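Local coordinates for uncharacterized protein (Arthrobacter sp., PDB 3KOP) that is of unknown function but adopts a cyclophilin-like fold, built on a curled antiparallel beta sheet, and assembles from several identical subunits, at residues Y66-F78 against T125-L139. Residues are numbered along the deposited sequence; the frame is centred on the assembly and turned at random.
Sequences YARNEIYNLVPAF and TIVDLAVFYGRNNLL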
ATOM      1  N   TYR F  66       7.932  11.882  -6.261  1.00 13.09           N
ATOM      2  CA  TYR F  66       6.970  10.870  -5.787  1.00 13.27           C
ATOM      3  C   TYR F  66       6.180  11.262  -4.557  1.00 12.79           C
ATOM      4  O   TYR F  66       5.033  10.854  -4.433  1.00 12.56           O
ATOM      5  CB  TYR F  66       7.616   9.497  -5.616  1.00 13.60           C
ATOM      6  CG  TYR F  66       8.697   9.427  -4.575  1.00 14.15           C
ATOM      7  CD1 TYR F  66       8.374   9.241  -3.256  1.00 15.14           C
ATOM      8  CD2 TYR F  66      10.036   9.504  -4.920  1.00 16.13           C
ATOM      9  CE1 TYR F  66       9.322   9.141  -2.301  1.00 16.02           C
ATOM     10  CE2 TYR F  66      11.028   9.444  -3.939  1.00 16.50           C
ATOM     11  CZ  TYR F  66      10.652   9.256  -2.644  1.00 18.04           C
ATOM     12  OH  TYR F  66      11.569   9.176  -1.638  1.00 19.37           O
ATOM     13  N   ALA F  67       6.768  12.051  -3.653  1.00 12.78           N
ATOM     14  CA  ALA F  67       6.138  12.393  -2.375  1.00 12.91           C
ATOM     15  C   ALA F  67       5.134  13.564  -2.478  1.00 13.02           C
ATOM     16  O   ALA F  67       4.533  14.001  -1.489  1.00 12.62           O
ATOM     17  CB  ALA F  67       7.222  12.686  -1.306  1.00 12.88           C
ATOM     18  N   ARG F  68       4.972  14.046  -3.694  1.00 13.37           N
ATOM     19  CA  ARG F  68       3.962  14.999  -4.078  1.00 13.51           C
ATOM     20  C   ARG F  68       4.232  16.431  -3.673  1.00 13.36           C
ATOM     21  O   ARG F  68       5.026  17.077  -4.352  1.00 14.49           O
ATOM     22  CB  ARG F  68       2.542  14.542  -3.752  1.00 13.80           C
ATOM     23  CG  ARG F  68       1.566  15.233  -4.714  1.00 14.84           C
ATOM     24  CD  ARG F  68       0.249  14.735  -4.444  1.00 17.40           C
ATOM     25  NE  ARG F  68      -0.725  15.156  -5.420  1.00 16.70           N
ATOM     26  CZ  ARG F  68      -2.012  14.896  -5.306  1.00 17.28           C
ATOM     27  NH1 ARG F  68      -2.432  14.210  -4.261  1.00 17.18           N
ATOM     28  NH2 ARG F  68      -2.877  15.293  -6.245  1.00 15.87           N
ATOM     29  N   ASN F  69       3.589  16.953  -2.620  1.00 12.91           N
ATOM     30  CA  ASN F  69       3.730  18.367  -2.270  1.00 12.92           C
ATOM     31  C   ASN F  69       4.923  18.606  -1.372  1.00 13.11           C
ATOM     32  O   ASN F  69       4.810  18.980  -0.188  1.00 13.78           O
ATOM     33  CB  ASN F  69       2.432  18.896  -1.701  1.00 13.10           C
ATOM     34  CG  ASN F  69       1.305  18.803  -2.702  1.00 14.07           C
ATOM     35  OD1 ASN F  69       1.392  19.419  -3.761  1.00 14.53           O
ATOM     36  ND2 ASN F  69       0.289  18.001  -2.412  1.00 12.19           N
ATOM     37  N   GLU F  70       6.077  18.383  -1.975  1.00 13.71           N
ATOM     38  CA  GLU F  70       7.356  18.370  -1.282  1.00 13.46           C
ATOM     39  C   GLU F  70       8.451  19.171  -2.020  1.00 12.97           C
ATOM     40  O   GLU F  70       8.612  19.048  -3.250  1.00 12.96           O
ATOM     41  CB  GLU F  70       7.841  16.939  -1.202  1.00 13.19           C
ATOM     42  CG  GLU F  70       9.135  16.805  -0.436  1.00 14.93           C
ATOM     43  CD  GLU F  70       9.897  15.521  -0.705  1.00 17.62           C
ATOM     44  OE1 GLU F  70       9.693  14.908  -1.789  1.00 17.47           O
ATOM     45  OE2 GLU F  70      10.737  15.173   0.181  1.00 18.56           O
ATOM     46  N   ILE F  71       9.243  19.929  -1.257  1.00 13.04           N
ATOM     47  CA  ILE F  71      10.558  20.376  -1.736  1.00 12.88           C
ATOM     48  C   ILE F  71      11.585  19.899  -0.714  1.00 13.88           C
ATOM     49  O   ILE F  71      11.245  19.619   0.423  1.00 13.42           O
ATOM     50  CB  ILE F  71      10.678  21.916  -1.974  1.00 12.88           C
ATOM     51  CG1 ILE F  71      10.360  22.723  -0.705  1.00 12.97           C
ATOM     52  CG2 ILE F  71       9.825  22.330  -3.158  1.00 12.56           C
ATOM     53  CD1 ILE F  71      10.961  24.180  -0.665  1.00 12.34           C
ATOM     54  N   TYR F  72      12.844  19.783  -1.134  1.00 13.29           N
ATOM     55  CA  TYR F  72      13.865  19.289  -0.223  1.00 13.81           C
ATOM     56  C   TYR F  72      15.265  19.674  -0.708  1.00 13.78           C
ATOM     57  O   TYR F  72      15.432  20.132  -1.844  1.00 14.22           O
ATOM     58  CB  TYR F  72      13.751  17.781  -0.071  1.00 13.29           C
ATOM     59  CG  TYR F  72      14.023  17.023  -1.332  1.00 13.87           C
ATOM     60  CD1 TYR F  72      13.022  16.841  -2.292  1.00 14.05           C
ATOM     61  CD2 TYR F  72      15.314  16.515  -1.606  1.00 15.10           C
ATOM     62  CE1 TYR F  72      13.272  16.149  -3.457  1.00 13.85           C
ATOM     63  CE2 TYR F  72      15.570  15.812  -2.788  1.00 14.77           C
ATOM     64  CZ  TYR F  72      14.545  15.644  -3.705  1.00 15.17           C
ATOM     65  OH  TYR F  72      14.750  14.972  -4.873  1.00 15.74           O
ATOM     66  N   ASN F  73      16.246  19.534   0.176  1.00 14.30           N
ATOM     67  CA  ASN F  73      17.632  19.609  -0.212  1.00 14.62           C
ATOM     68  C   ASN F  73      18.309  18.340   0.273  1.00 14.58           C
ATOM     69  O   ASN F  73      17.703  17.536   1.004  1.00 14.67           O
ATOM     70  CB  ASN F  73      18.302  20.920   0.277  1.00 14.56           C
ATOM     71  CG  ASN F  73      18.515  20.999   1.796  1.00 15.88           C
ATOM     72  OD1 ASN F  73      18.432  20.004   2.503  1.00 16.30           O
ATOM     73  ND2 ASN F  73      18.791  22.213   2.297  1.00 16.39           N
ATOM     74  N   LEU F  74      19.555  18.161  -0.160  1.00 15.16           N
ATOM     75  CA  LEU F  74      20.366  17.009   0.209  1.00 14.79           C
ATOM     76  C   LEU F  74      21.728  17.528   0.672  1.00 15.32           C
ATOM     77  O   LEU F  74      22.382  18.272  -0.045  1.00 15.27           O
ATOM     78  CB  LEU F  74      20.551  16.085  -0.989  1.00 15.11           C
ATOM     79  CG  LEU F  74      19.317  15.462  -1.646  1.00 15.32           C
ATOM     80  CD1 LEU F  74      19.717  14.692  -2.903  1.00 15.22           C
ATOM     81  CD2 LEU F  74      18.544  14.572  -0.662  1.00 13.71           C
ATOM     82  N   VAL F  75      22.144  17.141   1.868  1.00 15.24           N
ATOM     83  CA  VAL F  75      23.407  17.588   2.429  1.00 15.47           C
ATOM     84  C   VAL F  75      24.180  16.384   2.994  1.00 16.07           C
ATOM     85  O   VAL F  75      23.566  15.374   3.373  1.00 16.27           O
ATOM     86  CB  VAL F  75      23.184  18.641   3.541  1.00 15.28           C
ATOM     87  CG1 VAL F  75      22.436  19.910   2.967  1.00 14.93           C
ATOM     88  CG2 VAL F  75      22.467  18.038   4.756  1.00 13.93           C
ATOM     89  N   PRO F  76      25.514  16.491   3.063  1.00 16.36           N
ATOM     90  CA  PRO F  76      26.263  15.452   3.750  1.00 16.72           C
ATOM     91  C   PRO F  76      25.806  15.324   5.205  1.00 16.58           C
ATOM     92  O   PRO F  76      25.413  16.328   5.826  1.00 15.74           O
ATOM     93  CB  PRO F  76      27.719  15.952   3.685  1.00 17.24           C
ATOM     94  CG  PRO F  76      27.730  17.032   2.662  1.00 17.32           C
ATOM     95  CD  PRO F  76      26.379  17.604   2.610  1.00 16.51           C
ATOM     96  N   ALA F  77      25.872  14.105   5.745  1.00 16.61           N
ATOM     97  CA  ALA F  77      25.560  13.888   7.161  1.00 17.04           C
ATOM     98  C   ALA F  77      26.378  14.853   8.045  1.00 17.22           C
ATOM     99  O   ALA F  77      27.542  15.163   7.748  1.00 16.39           O
ATOM    100  CB  ALA F  77      25.836  12.467   7.555  1.00 16.93           C
ATOM    101  N   PHE F  78      25.744  15.350   9.097  1.00 17.42           N
ATOM    102  CA  PHE F  78      26.367  16.371   9.951  1.00 18.05           C
ATOM    103  C   PHE F  78      26.358  15.975  11.423  1.00 18.56           C
ATOM    104  O   PHE F  78      27.118  16.515  12.178  1.00 19.53           O
ATOM    105  CB  PHE F  78      25.667  17.737   9.758  1.00 17.93           C
ATOM    106  CG  PHE F  78      24.131  17.642   9.683  1.00 16.27           C
ATOM    107  CD1 PHE F  78      23.378  17.425  10.835  1.00 14.88           C
ATOM    108  CD2 PHE F  78      23.477  17.717   8.466  1.00 15.58           C
ATOM    109  CE1 PHE F  78      21.986  17.340  10.781  1.00 15.53           C
ATOM    110  CE2 PHE F  78      22.063  17.631   8.392  1.00 15.50           C
ATOM    111  CZ  PHE F  78      21.329  17.443   9.542  1.00 15.76           C
ATOM    112  N   THR F 125      26.935   8.915   3.803  1.00 24.77           N
ATOM    113  CA  THR F 125      25.607   9.134   4.406  1.00 22.68           C
ATOM    114  C   THR F 125      25.138  10.533   4.025  1.00 21.07           C
ATOM    115  O   THR F 125      25.890  11.498   4.144  1.00 19.75           O
ATOM    116  CB  THR F 125      25.626   8.943   5.911  1.00 22.74           C
ATOM    117  OG1 THR F 125      26.021   7.597   6.187  1.00 22.79           O
ATOM    118  CG2 THR F 125      24.241   9.199   6.520  1.00 20.31           C
ATOM    119  N   ILE F 126      23.928  10.602   3.467  1.00 19.72           N
ATOM    120  CA  ILE F 126      23.334  11.855   3.022  1.00 19.79           C
ATOM    121  C   ILE F 126      22.049  12.143   3.836  1.00 18.38           C
ATOM    122  O   ILE F 126      21.302  11.216   4.188  1.00 18.28           O
ATOM    123  CB  ILE F 126      22.980  11.770   1.522  1.00 20.73           C
ATOM    124  CG1 ILE F 126      24.199  11.324   0.703  1.00 22.15           C
ATOM    125  CG2 ILE F 126      22.361  13.085   1.023  1.00 21.16           C
ATOM    126  CD1 ILE F 126      25.473  11.942   1.109  1.00 24.73           C
ATOM    127  N   VAL F 127      21.809  13.416   4.142  1.00 16.96           N
ATOM    128  CA  VAL F 127      20.572  13.818   4.810  1.00 16.20           C
ATOM    129  C   VAL F 127      19.692  14.582   3.814  1.00 15.77           C
ATOM    130  O   VAL F 127      20.177  15.456   3.070  1.00 15.50           O
ATOM    131  CB  VAL F 127      20.870  14.612   6.098  1.00 16.28           C
ATOM    132  CG1 VAL F 127      19.567  15.172   6.747  1.00 15.22           C
ATOM    133  CG2 VAL F 127      21.618  13.692   7.113  1.00 15.05           C
ATOM    134  N   ASP F 128      18.423  14.180   3.779  1.00 15.15           N
ATOM    135  CA  ASP F 128      17.344  14.836   3.023  1.00 14.54           C
ATOM    136  C   ASP F 128      16.543  15.626   4.036  1.00 14.05           C
ATOM    137  O   ASP F 128      15.985  15.049   4.960  1.00 14.22           O
ATOM    138  CB  ASP F 128      16.498  13.756   2.355  1.00 14.74           C
ATOM    139  CG  ASP F 128      15.348  14.276   1.545  1.00 16.85           C
ATOM    140  OD1 ASP F 128      14.723  15.324   1.884  1.00 15.80           O
ATOM    141  OD2 ASP F 128      15.008  13.567   0.554  1.00 17.03           O
ATOM    142  N   LEU F 129      16.526  16.948   3.876  1.00 13.58           N
ATOM    143  CA  LEU F 129      15.705  17.840   4.675  1.00 13.74           C
ATOM    144  C   LEU F 129      14.580  18.352   3.795  1.00 13.78           C
ATOM    145  O   LEU F 129      14.833  18.979   2.760  1.00 14.25           O
ATOM    146  CB  LEU F 129      16.517  19.003   5.250  1.00 14.05           C
ATOM    147  CG  LEU F 129      17.658  18.571   6.182  1.00 14.09           C
ATOM    148  CD1 LEU F 129      18.633  19.781   6.527  1.00 14.34           C
ATOM    149  CD2 LEU F 129      17.116  17.911   7.432  1.00 12.75           C
ATOM    150  N   ALA F 130      13.349  18.054   4.210  1.00 13.51           N
ATOM    151  CA  ALA F 130      12.172  18.221   3.363  1.00 13.43           C
ATOM    152  C   ALA F 130      11.087  19.048   4.019  1.00 13.45           C
ATOM    153  O   ALA F 130      10.864  18.971   5.232  1.00 14.50           O
ATOM    154  CB  ALA F 130      11.599  16.827   2.918  1.00 12.83           C
ATOM    155  N   VAL F 131      10.395  19.809   3.177  1.00 13.26           N
ATOM    156  CA  VAL F 131       9.275  20.624   3.555  1.00 13.51           C
ATOM    157  C   VAL F 131       8.058  20.154   2.759  1.00 13.64           C
ATOM    158  O   VAL F 131       8.105  20.068   1.536  1.00 13.14           O
ATOM    159  CB  VAL F 131       9.550  22.110   3.229  1.00 13.44           C
ATOM    160  CG1 VAL F 131       8.280  22.967   3.363  1.00 13.81           C
ATOM    161  CG2 VAL F 131      10.644  22.639   4.146  1.00 13.68           C
ATOM    162  N   PHE F 132       6.987  19.840   3.473  1.00 13.82           N
ATOM    163  CA  PHE F 132       5.729  19.516   2.837  1.00 13.95           C
ATOM    164  C   PHE F 132       4.780  20.702   2.858  1.00 13.86           C
ATOM    165  O   PHE F 132       4.500  21.275   3.912  1.00 14.60           O
ATOM    166  CB  PHE F 132       5.159  18.256   3.466  1.00 14.18           C
ATOM    167  CG  PHE F 132       5.919  17.070   3.088  1.00 13.97           C
ATOM    168  CD1 PHE F 132       5.597  16.380   1.921  1.00 15.04           C
ATOM    169  CD2 PHE F 132       6.998  16.673   3.834  1.00 14.11           C
ATOM    170  CE1 PHE F 132       6.317  15.263   1.549  1.00 15.88           C
ATOM    171  CE2 PHE F 132       7.750  15.585   3.448  1.00 14.84           C
ATOM    172  CZ  PHE F 132       7.401  14.868   2.324  1.00 14.94           C
ATOM    173  N   TYR F 133       4.370  21.126   1.674  1.00 13.99           N
ATOM    174  CA  TYR F 133       3.615  22.385   1.522  1.00 14.11           C
ATOM    175  C   TYR F 133       2.162  22.173   1.181  1.00 14.15           C
ATOM    176  O   TYR F 133       1.419  23.124   1.148  1.00 15.14           O
ATOM    177  CB  TYR F 133       4.270  23.299   0.492  1.00 13.95           C
ATOM    178  CG  TYR F 133       4.276  22.798  -0.930  1.00 13.34           C
ATOM    179  CD1 TYR F 133       3.243  23.114  -1.804  1.00 13.81           C
ATOM    180  CD2 TYR F 133       5.353  22.036  -1.422  1.00 13.62           C
ATOM    181  CE1 TYR F 133       3.247  22.662  -3.136  1.00 14.43           C
ATOM    182  CE2 TYR F 133       5.372  21.589  -2.742  1.00 14.56           C
ATOM    183  CZ  TYR F 133       4.314  21.914  -3.592  1.00 13.63           C
ATOM    184  OH  TYR F 133       4.333  21.488  -4.888  1.00 15.40           O
ATOM    185  N   GLY F 134       1.757  20.933   0.935  1.00 13.90           N
ATOM    186  CA  GLY F 134       0.356  20.587   0.628  1.00 13.60           C
ATOM    187  C   GLY F 134       0.037  19.230   1.230  1.00 13.35           C
ATOM    188  O   GLY F 134       0.879  18.641   1.946  1.00 13.93           O
ATOM    189  N   ARG F 135      -1.149  18.704   0.934  1.00 12.66           N
ATOM    190  CA  ARG F 135      -1.652  17.485   1.556  1.00 12.13           C
ATOM    191  C   ARG F 135      -1.719  16.313   0.554  1.00 11.88           C
ATOM    192  O   ARG F 135      -1.345  16.451  -0.609  1.00 11.28           O
ATOM    193  CB  ARG F 135      -3.047  17.694   2.194  1.00 11.53           C
ATOM    194  CG  ARG F 135      -4.167  18.088   1.206  1.00 13.33           C
ATOM    195  CD  ARG F 135      -5.531  18.119   1.914  1.00 12.49           C
ATOM    196  NE  ARG F 135      -5.866  16.778   2.383  1.00 13.27           N
ATOM    197  CZ  ARG F 135      -6.622  16.515   3.444  1.00 14.04           C
ATOM    198  NH1 ARG F 135      -7.156  17.520   4.170  1.00 13.57           N
ATOM    199  NH2 ARG F 135      -6.833  15.245   3.811  1.00 12.35           N
ATOM    200  N   ASN F 136      -2.191  15.172   1.064  1.00 10.99           N
ATOM    201  CA  ASN F 136      -2.445  13.974   0.276  1.00 11.61           C
ATOM    202  C   ASN F 136      -1.133  13.472  -0.362  1.00 11.40           C
ATOM    203  O   ASN F 136      -1.060  13.234  -1.550  1.00 11.53           O
ATOM    204  CB  ASN F 136      -3.558  14.219  -0.764  1.00 11.26           C
ATOM    205  CG  ASN F 136      -4.920  14.378  -0.121  1.00 11.74           C
ATOM    206  OD1 ASN F 136      -5.042  14.319   1.131  1.00 10.95           O
ATOM    207  ND2 ASN F 136      -5.962  14.586  -0.958  1.00 10.34           N
ATOM    208  N   ASN F 137      -0.103  13.364   0.473  1.00 11.58           N
ATOM    209  CA  ASN F 137       1.241  12.917   0.059  1.00 11.15           C
ATOM    210  C   ASN F 137       1.475  11.521   0.589  1.00 11.17           C
ATOM    211  O   ASN F 137       1.032  11.206   1.701  1.00 11.41           O
ATOM    212  CB  ASN F 137       2.297  13.827   0.688  1.00 11.07           C
ATOM    213  CG  ASN F 137       1.977  15.297   0.529  1.00 12.63           C
ATOM    214  OD1 ASN F 137       1.973  15.846  -0.584  1.00 13.70           O
ATOM    215  ND2 ASN F 137       1.709  15.944   1.642  1.00  9.80           N
ATOM    216  N   LEU F 138       2.178  10.680  -0.165  1.00 11.17           N
ATOM    217  CA  LEU F 138       2.616   9.377   0.338  1.00 11.52           C
ATOM    218  C   LEU F 138       4.113   9.221   0.161  1.00 12.10           C
ATOM    219  O   LEU F 138       4.666   9.450  -0.939  1.00 12.23           O
ATOM    220  CB  LEU F 138       1.868   8.253  -0.384  1.00 11.74           C
ATOM    221  CG  LEU F 138       0.377   8.122  -0.124  1.00 12.37           C
ATOM    222  CD1 LEU F 138      -0.245   7.206  -1.221  1.00 11.17           C
ATOM    223  CD2 LEU F 138       0.165   7.501   1.287  1.00 11.04           C
ATOM    224  N   LEU F 139       4.772   8.855   1.254  1.00 11.94           N
ATOM    225  CA  LEU F 139       6.206   8.628   1.266  1.00 12.21           C
ATOM    226  C   LEU F 139       6.483   7.183   0.882  1.00 12.45           C
ATOM    227  O   LEU F 139       6.792   6.287   1.705  1.00 12.16           O
ATOM    228  CB  LEU F 139       6.825   9.025   2.604  1.00 12.52           C
ATOM    229  CG  LEU F 139       7.191  10.531   2.695  1.00 13.63           C
ATOM    230  CD1 LEU F 139       7.534  10.922   4.113  1.00 11.01           C
ATOM    231  CD2 LEU F 139       8.382  10.873   1.742  1.00 13.80           C
TER
HETATM  232  O   HOH W   1       2.709  10.690  -3.056  1.00 10.13           O
HETATM  233  O   HOH W   2      12.585  13.480  -0.747  1.00 24.78           O
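Asn-69 and Tyr-133 meet where two antiparallel strands of the cyclophilin-like fold, 70-76 and 125-132, run out into loops. CB of Asn-69 sits over the centre of the Tyr-133 phenol ring, 4.0 Å from its centroid, a CH-pi contact for which a broad flat ring is well suited. The ring reaches this place because chi1 of 65° sets CG between the backbone N and the carbonyl carbon, turning it back over Asn-69. Its OH is hydrogen-bonded to His-63 of the same chain and to Lys-65 of a second subunit, so an alanine in place of Tyr-133 would probably leave CB of Asn-69 without its ring and those two side chains without this partner. Asn-69 centres an inverse gamma turn, and its amide both gives and accepts: ND2 bonds Arg-135 O weakly and Ser-111 O of the second subunit, while OD1 accepts from Lys-65 NZ of that subunit. Asn-137 completes the junction, its OD1 taking the backbone N of Asn-69 at 2.8 Å while its ND2 donates to Gly-134 O. Beside it, Arg-68 extends far enough for NH1 to reach Asn-136 O in the guanidinium plane and to form a salt bridge with Asp-143 of the second subunit.

Along the strands, paired backbone bonds link Ile-71 with Val-131, Asn-73 with Leu-129 and Val-75 with Val-127. On the face carrying these residues, Val-127 CG1 packs against CE2 of Phe-78, just past the strand, at 3.9 Å, beta-branched valine suiting an extended strand. The other face carries Glu-70, whose CG lies over one face of the Phe-132 ring, 4.1 Å from its centroid. Glu-70 OE2 lies 4.3 Å from Asp-128 OD1; a shared water probably eases the repulsion, donating to Glu-70 OE2 at 2.7 Å and to Asp-128 OD2 at 2.8 Å.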